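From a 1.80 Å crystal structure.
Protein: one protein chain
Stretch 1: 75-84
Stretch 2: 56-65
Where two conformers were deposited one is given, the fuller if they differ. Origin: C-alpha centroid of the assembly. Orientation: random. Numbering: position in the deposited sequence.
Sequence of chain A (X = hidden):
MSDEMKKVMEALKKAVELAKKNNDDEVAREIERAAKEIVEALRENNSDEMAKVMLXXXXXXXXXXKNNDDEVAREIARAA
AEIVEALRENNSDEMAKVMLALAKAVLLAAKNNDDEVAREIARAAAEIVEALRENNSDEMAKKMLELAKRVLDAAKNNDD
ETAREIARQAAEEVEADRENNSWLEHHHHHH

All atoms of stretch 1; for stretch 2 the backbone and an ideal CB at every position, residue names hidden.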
# COMPACT_ATOMS: atom_id res chain seq x y z
N GLU A 75 6.54 4.08 6.35
CA GLU A 75 6.24 4.39 4.95
C GLU A 75 5.32 3.37 4.31
O GLU A 75 4.46 3.73 3.53
CB GLU A 75 7.51 4.55 4.13
CG GLU A 75 8.42 5.64 4.71
CD GLU A 75 9.18 6.41 3.66
OE1 GLU A 75 8.58 6.84 2.67
OE2 GLU A 75 10.41 6.58 3.85
N ILE A 76 5.52 2.09 4.62
CA ILE A 76 4.64 1.06 4.10
C ILE A 76 3.24 1.23 4.70
O ILE A 76 2.25 1.15 3.98
CB ILE A 76 5.20 -0.36 4.36
CG1 ILE A 76 6.38 -0.61 3.43
CG2 ILE A 76 4.15 -1.43 4.10
CD1 ILE A 76 7.25 -1.81 3.83
N ALA A 77 3.16 1.49 6.00
CA ALA A 77 1.86 1.71 6.63
C ALA A 77 1.17 2.93 6.01
O ALA A 77 -0.05 2.91 5.72
CB ALA A 77 2.01 1.88 8.14
N ARG A 78 1.92 3.99 5.77
CA ARG A 78 1.32 5.17 5.15
C ARG A 78 0.83 4.86 3.74
O ARG A 78 -0.27 5.29 3.35
CB ARG A 78 2.28 6.36 5.09
CG ARG A 78 1.65 7.54 4.33
CD ARG A 78 2.49 8.80 4.26
NE ARG A 78 1.89 9.71 3.28
CZ ARG A 78 0.85 10.50 3.49
NH1 ARG A 78 0.27 10.58 4.69
NH2 ARG A 78 0.39 11.24 2.49
N ALA A 79 1.65 4.15 2.97
CA ALA A 79 1.27 3.80 1.60
C ALA A 79 -0.00 3.00 1.62
O ALA A 79 -0.90 3.23 0.80
CB ALA A 79 2.35 3.04 0.91
N ALA A 80 -0.09 2.04 2.55
CA ALA A 80 -1.28 1.22 2.66
C ALA A 80 -2.52 2.07 2.95
O ALA A 80 -3.54 1.93 2.28
CB ALA A 80 -1.11 0.16 3.73
N ALA A 81 -2.42 2.94 3.95
CA ALA A 81 -3.56 3.78 4.33
C ALA A 81 -3.98 4.69 3.16
O ALA A 81 -5.18 4.89 2.93
CB ALA A 81 -3.23 4.61 5.56
N GLU A 82 -3.02 5.23 2.42
CA GLU A 82 -3.37 6.13 1.32
C GLU A 82 -3.98 5.35 0.15
O GLU A 82 -4.85 5.87 -0.56
CB GLU A 82 -2.14 6.92 0.87
CG GLU A 82 -1.62 7.90 1.95
CD GLU A 82 -2.64 8.96 2.39
OE1 GLU A 82 -3.20 9.66 1.52
OE2 GLU A 82 -2.90 9.06 3.62
N ILE A 83 -3.53 4.11 -0.07
CA ILE A 83 -4.13 3.24 -1.08
C ILE A 83 -5.60 3.00 -0.74
O ILE A 83 -6.48 3.06 -1.62
CB ILE A 83 -3.38 1.88 -1.16
CG1 ILE A 83 -2.04 2.06 -1.86
CG2 ILE A 83 -4.18 0.85 -1.92
CD1 ILE A 83 -1.11 0.85 -1.73
N VAL A 84 -5.88 2.72 0.53
CA VAL A 84 -7.26 2.49 0.94
C VAL A 84 -8.07 3.77 0.79
O VAL A 84 -9.21 3.70 0.32
CB VAL A 84 -7.38 1.96 2.39
CG1 VAL A 84 -8.85 1.64 2.73
CG2 VAL A 84 -6.57 0.68 2.55
N UNK A 56 -4.17 -8.11 1.03
CA UNK A 56 -2.77 -7.92 0.65
C UNK A 56 -2.17 -6.76 1.46
O UNK A 56 -1.06 -6.87 1.96
CB UNK A 56 -2.65 -7.65 -0.85
N UNK A 57 -2.90 -5.66 1.59
CA UNK A 57 -2.39 -4.49 2.34
C UNK A 57 -2.16 -4.78 3.82
O UNK A 57 -1.12 -4.42 4.38
CB UNK A 57 -3.37 -3.32 2.21
N UNK A 58 -3.12 -5.46 4.43
CA UNK A 58 -3.02 -5.83 5.83
C UNK A 58 -1.79 -6.69 6.05
O UNK A 58 -1.02 -6.44 6.98
CB UNK A 58 -4.28 -6.56 6.29
N UNK A 59 -1.57 -7.68 5.20
CA UNK A 59 -0.36 -8.52 5.32
C UNK A 59 0.91 -7.73 5.11
O UNK A 59 1.94 -8.02 5.74
CB UNK A 59 -0.41 -9.67 4.31
N UNK A 60 0.87 -6.74 4.22
CA UNK A 60 2.08 -5.97 3.92
C UNK A 60 2.50 -5.14 5.12
O UNK A 60 3.68 -5.06 5.46
CB UNK A 60 1.86 -5.06 2.71
N UNK A 61 1.52 -4.54 5.78
CA UNK A 61 1.81 -3.72 6.95
C UNK A 61 2.38 -4.59 8.07
O UNK A 61 3.37 -4.23 8.71
CB UNK A 61 0.55 -2.99 7.42
N UNK A 62 1.78 -5.76 8.25
CA UNK A 62 2.18 -6.69 9.30
C UNK A 62 3.61 -7.18 9.08
O UNK A 62 4.41 -7.23 10.02
CB UNK A 62 1.22 -7.88 9.35
N UNK A 63 3.94 -7.53 7.84
CA UNK A 63 5.29 -7.99 7.53
C UNK A 63 6.32 -6.89 7.64
O UNK A 63 7.45 -7.14 8.09
CB UNK A 63 5.33 -8.59 6.12
N UNK A 64 5.95 -5.68 7.24
CA UNK A 64 6.86 -4.55 7.33
C UNK A 64 7.13 -4.22 8.79
O UNK A 64 8.26 -3.91 9.17
CB UNK A 64 6.29 -3.33 6.60
N UNK A 65 6.11 -4.32 9.63
CA UNK A 65 6.32 -4.02 11.04
C UNK A 65 7.30 -5.04 11.63
O UNK A 65 8.09 -4.71 12.51
CB UNK A 65 4.99 -4.03 11.80

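Two helices run nearly antiparallel, 167° between their directions, with axes 9.0 Å apart at closest approach. That is close packing, and the side chains of stretch 1 that meet stretch 2 are all apolar: Ile76, Ala77, Ala80, Ile83 and Val84. All backbone angles in 56-65 are helical, so glycine and proline have no special claim anywhere, and each choice rests on where CA-to-CB points.

Position 56 has nothing of stretch 1 within 5.5 Å of its ideal CB, so nearly any helix former would suit. It is Ala56.

Position 57 points toward stretch 1. Its ideal CB lies 4.4 Å from Ala80 CB and 5.1 Å from Val84 CG2. Alanine opposite leaves space that a long side chain could enter, and the surroundings offer methyls but no side-chain polar partner. Leucine, isoleucine or methionine would all be reasonable. The residue is Leu57, with chi1 m and chi2 t, and more of its surface, 89 Å², is covered across the contact than that of any other residue. CD1 sits 3.5 Å from Val84 CG2 and 3.6 Å from Ile83 CG2; CD2 lies 4.2 Å from Ala80 CB and also touches Ile83 CD1 at 3.8 Å. Leu57 thus lies over the space beside Ala80 and also against Ile83 and Val84.

Position 58 points away, and stretch 1 sets no demand; it is Ala58. Position 59 is out of reach and would take polar or charged residues as readily as others. It is Lys59, extended through t rotamers from chi2 to chi4.

Position 60 points toward stretch 1, with its ideal CB 4.5 Å from Ile76 CG2. A small residue fits beside that methyl; alanine or serine would do. It is Ala60, whose carbonyl O lies 3.9 Å from Ile76 CG2, a packing contact.

Position 61 points sideways at the tightest backbone register, its CA 5.4 Å from the CA of Ala77. The ideal CB is 4.9 Å from Ala77 CA and 5.1 Å from both Ala80 CB and Ile76 CG2. With two alanines facing it, a compact apolar residue suits: alanine, valine, perhaps isoleucine. It is Val61, chi1 t. CG2 packs 3.6 Å from Ala80 CB, and CG1 reaches 4.3 Å from Ala77 CB, so both branches are used.

Positions 62 and 63 receive no contact from stretch 1, which leaves them open to many side chains. They are Leu62 and Leu63.

Position 64 is the most restrictive. CA-to-CB points toward stretch 1, and the ideal CB already stands 3.3 Å from Ile76 CD1, which is tight in the given conformer of Ile76, one of two deposited. A small residue is favoured, alanine best of all in a helix. It is Ala64, whose CB makes that contact. As at position 60, the larger partner is Ile76.

Position 65 is out of reach and unconstrained by stretch 1; it is Ala65. No hydrogen bond crosses; the contact is apolar packing, often with a small residue facing a larger one.

Stretch 2, residues 56-65: ALAKAVLLAA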
# COMPACT_ATOMS: atom_id res chain seq x y z
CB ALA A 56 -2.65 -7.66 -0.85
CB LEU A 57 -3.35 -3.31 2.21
CG LEU A 57 -3.44 -2.68 0.81
CD1 LEU A 57 -4.42 -1.51 0.80
CD2 LEU A 57 -2.04 -2.20 0.37
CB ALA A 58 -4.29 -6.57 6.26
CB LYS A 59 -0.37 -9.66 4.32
CG LYS A 59 -1.39 -10.74 4.59
CD LYS A 59 -1.42 -11.68 3.40
CE LYS A 59 -2.31 -12.87 3.61
NZ LYS A 59 -2.33 -13.67 2.34
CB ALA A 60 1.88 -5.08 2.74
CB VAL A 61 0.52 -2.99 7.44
CG1 VAL A 61 0.75 -2.23 8.76
CG2 VAL A 61 0.07 -2.03 6.39
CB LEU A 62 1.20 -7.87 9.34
CG LEU A 62 1.34 -8.81 10.52
CD1 LEU A 62 0.86 -8.09 11.79
CD2 LEU A 62 0.56 -10.10 10.29
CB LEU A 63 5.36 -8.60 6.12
CG LEU A 63 4.72 -9.95 5.93
CD1 LEU A 63 4.79 -10.32 4.46
CD2 LEU A 63 5.38 -11.02 6.79
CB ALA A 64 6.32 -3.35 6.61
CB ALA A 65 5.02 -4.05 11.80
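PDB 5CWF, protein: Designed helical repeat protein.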